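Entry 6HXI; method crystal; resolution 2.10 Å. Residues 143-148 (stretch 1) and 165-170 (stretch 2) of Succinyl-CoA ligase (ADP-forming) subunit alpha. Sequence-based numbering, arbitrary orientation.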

ATOM      1  N   GLY B 143     -46.485 -20.594 -17.409  1.00 45.81           N
ATOM      2  CA  GLY B 143     -46.907 -21.575 -18.391  1.00 46.15           C
ATOM      3  C   GLY B 143     -45.798 -21.803 -19.395  1.00 48.67           C
ATOM      4  O   GLY B 143     -44.673 -21.318 -19.213  1.00 48.29           O
ATOM      5  N   MET B 144     -46.087 -22.584 -20.431  1.00 44.16           N
ATOM      6  CA  MET B 144     -45.098 -22.908 -21.452  1.00 44.55           C
ATOM      7  C   MET B 144     -45.689 -23.488 -22.711  1.00 48.12           C
ATOM      8  O   MET B 144     -46.772 -24.051 -22.669  1.00 49.71           O
ATOM      9  CB  MET B 144     -43.983 -23.835 -20.899  1.00 46.41           C
ATOM     10  CG  MET B 144     -44.422 -25.205 -20.416  1.00 49.82           C
ATOM     11  SD  MET B 144     -43.165 -26.493 -20.766  1.00 55.06           S
ATOM     12  CE  MET B 144     -41.739 -25.875 -19.898  1.00 51.05           C
ATOM     13  N   THR B 145     -44.965 -23.345 -23.825  1.00 44.20           N
ATOM     14  CA  THR B 145     -45.237 -23.975 -25.118  1.00 44.68           C
ATOM     15  C   THR B 145     -44.111 -25.012 -25.199  1.00 46.70           C
ATOM     16  O   THR B 145     -42.927 -24.638 -25.198  1.00 44.63           O
ATOM     17  CB  THR B 145     -45.208 -22.980 -26.301  1.00 50.60           C
ATOM     18  OG1 THR B 145     -46.166 -21.941 -26.088  1.00 54.31           O
ATOM     19  CG2 THR B 145     -45.504 -23.663 -27.636  1.00 51.30           C
ATOM     20  N   ALA B 146     -44.467 -26.302 -25.186  1.00 43.34           N
ATOM     21  CA  ALA B 146     -43.512 -27.395 -25.242  1.00 44.07           C
ATOM     22  C   ALA B 146     -42.633 -27.316 -26.488  1.00 51.46           C
ATOM     23  O   ALA B 146     -43.121 -27.081 -27.583  1.00 54.75           O
ATOM     24  CB  ALA B 146     -44.234 -28.716 -25.180  1.00 46.14           C
ATOM     25  N   GLY B 147     -41.335 -27.409 -26.280  1.00 48.09           N
ATOM     26  CA  GLY B 147     -40.339 -27.303 -27.332  1.00 48.17           C
ATOM     27  C   GLY B 147     -40.100 -25.908 -27.871  1.00 52.31           C
ATOM     28  O   GLY B 147     -39.353 -25.769 -28.837  1.00 53.92           O
ATOM     29  N   ALA B 148     -40.691 -24.858 -27.259  1.00 48.33           N
ATOM     30  CA  ALA B 148     -40.560 -23.486 -27.765  1.00 47.90           C
ATOM     31  C   ALA B 148     -40.174 -22.408 -26.730  1.00 50.84           C
ATOM     32  O   ALA B 148     -39.211 -21.681 -26.960  1.00 50.76           O
ATOM     33  CB  ALA B 148     -41.834 -23.077 -28.478  1.00 49.37           C
ATOM     34  N   LYS B 165     -41.116 -35.128 -21.112  1.00 49.98           N
ATOM     35  CA  LYS B 165     -40.985 -34.947 -22.562  1.00 50.42           C
ATOM     36  C   LYS B 165     -41.507 -33.572 -23.052  1.00 52.40           C
ATOM     37  O   LYS B 165     -42.195 -33.472 -24.071  1.00 53.88           O
ATOM     38  CB  LYS B 165     -41.640 -36.125 -23.334  1.00 55.18           C
ATOM     39  CG  LYS B 165     -41.045 -37.504 -23.045  1.00 65.65           C
ATOM     40  CD  LYS B 165     -41.639 -38.591 -23.955  1.00 73.75           C
ATOM     41  CE  LYS B 165     -42.876 -39.236 -23.372  1.00 92.68           C
ATOM     42  NZ  LYS B 165     -43.507 -40.200 -24.318  1.00108.72           N
ATOM     43  N   LEU B 166     -41.166 -32.527 -22.314  1.00 46.21           N
ATOM     44  CA  LEU B 166     -41.572 -31.152 -22.584  1.00 44.28           C
ATOM     45  C   LEU B 166     -40.698 -30.412 -23.602  1.00 47.94           C
ATOM     46  O   LEU B 166     -41.016 -29.282 -23.956  1.00 47.68           O
ATOM     47  CB  LEU B 166     -41.678 -30.359 -21.261  1.00 41.85           C
ATOM     48  CG  LEU B 166     -42.780 -30.847 -20.287  1.00 44.38           C
ATOM     49  CD1 LEU B 166     -42.602 -30.240 -18.923  1.00 42.91           C
ATOM     50  CD2 LEU B 166     -44.197 -30.575 -20.844  1.00 43.89           C
ATOM     51  N   TYR B 167     -39.627 -31.048 -24.089  1.00 45.98           N
ATOM     52  CA  TYR B 167     -38.715 -30.505 -25.107  1.00 46.21           C
ATOM     53  C   TYR B 167     -39.301 -30.656 -26.542  1.00 54.24           C
ATOM     54  O   TYR B 167     -38.726 -30.105 -27.489  1.00 55.78           O
ATOM     55  CB  TYR B 167     -37.308 -31.151 -24.998  1.00 46.48           C
ATOM     56  CG  TYR B 167     -37.355 -32.662 -24.913  1.00 46.98           C
ATOM     57  CD1 TYR B 167     -37.427 -33.443 -26.065  1.00 50.44           C
ATOM     58  CD2 TYR B 167     -37.383 -33.309 -23.684  1.00 45.93           C
ATOM     59  CE1 TYR B 167     -37.524 -34.832 -25.990  1.00 51.64           C
ATOM     60  CE2 TYR B 167     -37.472 -34.694 -23.599  1.00 47.80           C
ATOM     61  CZ  TYR B 167     -37.552 -35.452 -24.753  1.00 55.88           C
ATOM     62  OH  TYR B 167     -37.606 -36.819 -24.673  1.00 59.31           O
ATOM     63  N   ARG B 168     -40.446 -31.379 -26.682  1.00 50.45           N
ATOM     64  CA  ARG B 168     -41.212 -31.608 -27.916  1.00 51.96           C
ATOM     65  C   ARG B 168     -42.723 -31.396 -27.688  1.00 57.46           C
ATOM     66  O   ARG B 168     -43.265 -31.909 -26.693  1.00 56.39           O
ATOM     67  CB  ARG B 168     -41.001 -33.050 -28.462  1.00 52.53           C
ATOM     68  CG  ARG B 168     -41.074 -34.134 -27.378  1.00 54.15           C
ATOM     69  CD  ARG B 168     -41.796 -35.312 -27.895  1.00 52.37           C
ATOM     70  NE  ARG B 168     -42.516 -36.058 -26.870  1.00 66.71           N
ATOM     71  CZ  ARG B 168     -43.722 -35.733 -26.419  1.00 88.47           C
ATOM     72  NH1 ARG B 168     -44.313 -34.618 -26.827  1.00 72.26           N
ATOM     73  NH2 ARG B 168     -44.318 -36.486 -25.506  1.00 89.09           N
ATOM     74  N   PRO B 169     -43.447 -30.733 -28.628  1.00 54.94           N
ATOM     75  CA  PRO B 169     -44.903 -30.564 -28.438  1.00 54.79           C
ATOM     76  C   PRO B 169     -45.746 -31.816 -28.676  1.00 60.38           C
ATOM     77  O   PRO B 169     -45.377 -32.701 -29.451  1.00 61.14           O
ATOM     78  CB  PRO B 169     -45.273 -29.473 -29.454  1.00 56.73           C
ATOM     79  CG  PRO B 169     -44.270 -29.614 -30.542  1.00 62.00           C
ATOM     80  CD  PRO B 169     -42.983 -30.062 -29.862  1.00 57.07           C
ATOM     81  N   GLY B 170     -46.895 -31.846 -28.009  1.00 57.20           N
ATOM     82  CA  GLY B 170     -47.935 -32.854 -28.170  1.00 57.70           C
ATOM     83  C   GLY B 170     -49.168 -32.191 -28.755  1.00 61.23           C
ATOM     84  O   GLY B 170     -49.059 -31.139 -29.387  1.00 60.82           O
TER

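Residues 143-148 run from a β-strand, Gly 143 to Thr 145, into a loop that rests against a type I β-turn running from Lys 165 to Arg 168. The contact is small, burying 265 Å² over both sides, and much of it involves backbone. The chains approach most closely where Gly 147 lies beside Tyr 167, with their CA atoms 4.2 Å apart, while Ala 146 CA lies 4.7 Å from Pro 169 CA.

A single hydrogen bond joins the stretches, from Gly 147 N to Leu 166 O at 3.0 Å. Its N-H...O angle of 135° makes it weak. The same carbonyl lies against the preceding residue, with Leu 166 O 3.4 Å from Ala 146 CA. On the loop side, Ala 148 N donates to Thr 145 O at 3.0 Å, closing the backbone around Ala 146 and Gly 147.

Gly 147 adopts phi/psi of 74/7°, a positive phi that by itself favours glycine. The packing adds a second restriction. Gly 147 CA is 3.2 Å from Tyr 167 O, and an ideally placed CB would point toward the turn, only 2.9 Å from Tyr 167 O, a clash, and 3.2 Å from Pro 169 CD. The absence of a side chain thus permits this close backbone approach.

Ala 146 directs its CB toward the turn, where the methyl comes within 3.7 Å of Arg 168 O and makes a looser apolar contact with Pro 169, CB to CB at 4.5 Å. The Pro 169 ring, in the C-gamma endo pucker, also approaches the loop backbone, its CB lying 3.7 Å from Ala 146 O.

Met 144 likewise points its CA-to-CB bond toward the turn. Its chi1 is p (63°), chi2 lies between wells at 145°, and chi3 is p (59°); in this conformation Met 144 SD lies 4.2 Å from Leu 166 CB, an apolar contact suited to the polarizable thioether. Leu 166 has the m,t conformation (-65°, 167°); its CA-to-CB bond runs sideways, and its side chain packs against the sulfur while its carbonyl serves Gly 147.

Several other side chains do not face the partner stretch. Thr 145 and Lys 165, both chi1 m, point away, and Thr 145 OG1 is hydrogen-bonded elsewhere in the structure. Tyr 167 and Arg 168 both have chi1 p and CA-to-CB bonds directed away from the loop, so their main chains make the closer approaches; the guanidinium nitrogens of Arg 168 are likewise satisfied elsewhere.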